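Local coordinates for protein DyP (Bjerkandera adusta, PDB 3AFV) that probably acts as a heme-dependent peroxidase of the dye-decolorizing type, using heme b as its cofactor, at residues 26-31 against 118-123. Residues are numbered along the deposited sequence; the frame is centred on the assembly and turned at random.
Sequences FVFFQV and HGVFLI
His118 and Gly119 both sit opposite Phe29 in a classic beta bulge, and the histidine ring then catches the backbone of Val31, two residues further along. The carbonyl of Phe29 takes two donors: His118 N at 2.8 Å and, by a weak bent bond, Gly119 N at 3.3 Å. With CG anti to its own carbonyl carbon (chi1 -72°), His118 brings ND1 to the backbone N of Val31, which donates a nearly straight bond of 2.8 Å (171°) from somewhat out of the ring plane; CB of Gln30 lies over one face of the imidazole. Were the imidazole replaced by an alanine, the Val31 N-H would probably lose this acceptor and the end of the strand pair would be held less firmly. Beyond the bulge the pairing is regular antiparallel, Val27 N reaching Phe121 O and Phe121 N returning to Val27 O. These are the two central strands of the four-stranded antiparallel sheet of the N-terminal ferredoxin-like domain, one of the two such sheets of the DyP fold. On the face turned to helix 128-142, the Phe29 ring swings across to the neighbouring strand and lies over Gly119, whose CA is 4.0 Å from the ring centroid; a CB there would clash with it. Phe121 meets that ring obliquely, planes at 42°, Phe121 CE2 lying 3.4 Å from Phe29 CE2, while Ile123 CD1 touches Val27 CG2. On the other face Val120 sets CG2 over the Phe28 ring, 3.6 Å from Phe28 CE1, and at the edge of the Phe26 ring; both phenylalanines also meet Phe220 of the second sheet.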
loop_
_atom_site.group_PDB
_atom_site.type_symbol
_atom_site.label_atom_id
_atom_site.label_comp_id
_atom_site.label_asym_id
_atom_site.label_seq_id
_atom_site.Cartn_x
_atom_site.Cartn_y
_atom_site.Cartn_z
ATOM N N PHE A 26 1.276 0.587 14.309
ATOM C CA PHE A 26 0.345 -0.521 14.168
ATOM C C PHE A 26 0.515 -1.422 15.377
ATOM O O PHE A 26 1.585 -2.032 15.568
ATOM C CB PHE A 26 0.662 -1.295 12.886
ATOM C CG PHE A 26 0.540 -0.476 11.620
ATOM C CD1 PHE A 26 -0.615 -0.541 10.853
ATOM C CD2 PHE A 26 1.582 0.351 11.201
ATOM C CE1 PHE A 26 -0.743 0.211 9.689
ATOM C CE2 PHE A 26 1.457 1.117 10.044
ATOM C CZ PHE A 26 0.301 1.031 9.283
ATOM N N VAL A 27 -0.521 -1.470 16.216
ATOM C CA VAL A 27 -0.477 -2.277 17.427
ATOM C C VAL A 27 -1.280 -3.541 17.171
ATOM O O VAL A 27 -2.519 -3.505 17.067
ATOM C CB VAL A 27 -1.045 -1.510 18.641
ATOM C CG1 VAL A 27 -1.097 -2.415 19.858
ATOM C CG2 VAL A 27 -0.216 -0.261 18.929
ATOM N N PHE A 28 -0.576 -4.656 16.998
ATOM C CA PHE A 28 -1.215 -5.938 16.733
ATOM C C PHE A 28 -1.510 -6.630 18.044
ATOM O O PHE A 28 -0.654 -6.678 18.932
ATOM C CB PHE A 28 -0.321 -6.825 15.840
ATOM C CG PHE A 28 -0.000 -6.184 14.514
ATOM C CD1 PHE A 28 -0.888 -6.283 13.450
ATOM C CD2 PHE A 28 1.150 -5.423 14.348
ATOM C CE1 PHE A 28 -0.634 -5.662 12.246
ATOM C CE2 PHE A 28 1.431 -4.809 13.131
ATOM C CZ PHE A 28 0.523 -4.910 12.085
ATOM N N PHE A 29 -2.722 -7.152 18.181
ATOM C CA PHE A 29 -3.138 -7.680 19.472
ATOM C C PHE A 29 -3.909 -8.980 19.356
ATOM O O PHE A 29 -4.433 -9.325 18.290
ATOM C CB PHE A 29 -3.956 -6.627 20.247
ATOM C CG PHE A 29 -5.298 -6.318 19.629
ATOM C CD1 PHE A 29 -6.447 -7.030 20.011
ATOM C CD2 PHE A 29 -5.415 -5.325 18.657
ATOM C CE1 PHE A 29 -7.687 -6.765 19.416
ATOM C CE2 PHE A 29 -6.649 -5.036 18.080
ATOM C CZ PHE A 29 -7.787 -5.747 18.461
ATOM N N GLN A 30 -3.973 -9.686 20.483
ATOM C CA GLN A 30 -4.865 -10.817 20.658
ATOM C C GLN A 30 -5.869 -10.451 21.766
ATOM O O GLN A 30 -5.533 -9.720 22.698
ATOM C CB GLN A 30 -4.064 -12.094 20.967
ATOM C CG GLN A 30 -3.231 -12.039 22.223
ATOM C CD GLN A 30 -2.734 -13.402 22.674
ATOM O OE1 GLN A 30 -2.577 -14.329 21.869
ATOM N NE2 GLN A 30 -2.495 -13.533 23.983
ATOM N N VAL A 31 -7.100 -10.940 21.634
ATOM C CA VAL A 31 -8.149 -10.736 22.637
ATOM C C VAL A 31 -8.025 -11.830 23.699
ATOM O O VAL A 31 -8.016 -13.018 23.370
ATOM C CB VAL A 31 -9.552 -10.805 21.988
ATOM C CG1 VAL A 31 -10.651 -10.699 23.043
ATOM C CG2 VAL A 31 -9.707 -9.701 20.963
ATOM N N HIS A 118 -5.358 -11.018 16.323
ATOM C CA HIS A 118 -6.812 -10.819 16.284
ATOM C C HIS A 118 -7.224 -9.491 15.677
ATOM O O HIS A 118 -8.348 -9.345 15.207
ATOM C CB HIS A 118 -7.408 -10.950 17.676
ATOM C CG HIS A 118 -7.430 -12.355 18.172
ATOM N ND1 HIS A 118 -7.680 -12.668 19.491
ATOM C CD2 HIS A 118 -7.239 -13.530 17.529
ATOM C CE1 HIS A 118 -7.641 -13.980 19.637
ATOM N NE2 HIS A 118 -7.386 -14.527 18.463
ATOM N N GLY A 119 -6.315 -8.531 15.691
ATOM C CA GLY A 119 -6.642 -7.217 15.167
ATOM C C GLY A 119 -5.475 -6.263 15.219
ATOM O O GLY A 119 -4.384 -6.611 15.677
ATOM N N VAL A 120 -5.725 -5.046 14.748
ATOM C CA VAL A 120 -4.704 -4.008 14.712
ATOM C C VAL A 120 -5.355 -2.649 15.009
ATOM O O VAL A 120 -6.395 -2.312 14.429
ATOM C CB VAL A 120 -3.925 -4.003 13.351
ATOM C CG1 VAL A 120 -4.844 -3.772 12.150
ATOM C CG2 VAL A 120 -2.777 -3.004 13.404
ATOM N N PHE A 121 -4.749 -1.893 15.923
ATOM C CA PHE A 121 -5.056 -0.484 16.059
ATOM C C PHE A 121 -4.005 0.250 15.239
ATOM O O PHE A 121 -2.802 -0.011 15.387
ATOM C CB PHE A 121 -4.894 -0.026 17.512
ATOM C CG PHE A 121 -5.913 -0.576 18.466
ATOM C CD1 PHE A 121 -7.047 0.172 18.796
ATOM C CD2 PHE A 121 -5.710 -1.796 19.103
ATOM C CE1 PHE A 121 -7.988 -0.317 19.710
ATOM C CE2 PHE A 121 -6.643 -2.294 20.019
ATOM C CZ PHE A 121 -7.785 -1.555 20.322
ATOM N N LEU A 122 -4.453 1.135 14.356
ATOM C CA LEU A 122 -3.533 2.013 13.645
ATOM C C LEU A 122 -3.686 3.418 14.200
ATOM O O LEU A 122 -4.798 3.955 14.295
ATOM C CB LEU A 122 -3.705 1.956 12.113
ATOM C CG LEU A 122 -5.060 1.927 11.427
ATOM C CD1 LEU A 122 -4.856 2.423 10.021
ATOM C CD2 LEU A 122 -5.685 0.530 11.404
ATOM N N ILE A 123 -2.552 3.969 14.625
ATOM C CA ILE A 123 -2.503 5.284 15.260
ATOM C C ILE A 123 -1.623 6.167 14.396
ATOM O O ILE A 123 -0.485 5.793 14.087
ATOM C CB ILE A 123 -1.909 5.205 16.682
ATOM C CG1 ILE A 123 -2.591 4.112 17.532
ATOM C CG2 ILE A 123 -1.990 6.587 17.387
ATOM C CD1 ILE A 123 -1.818 2.776 17.603
#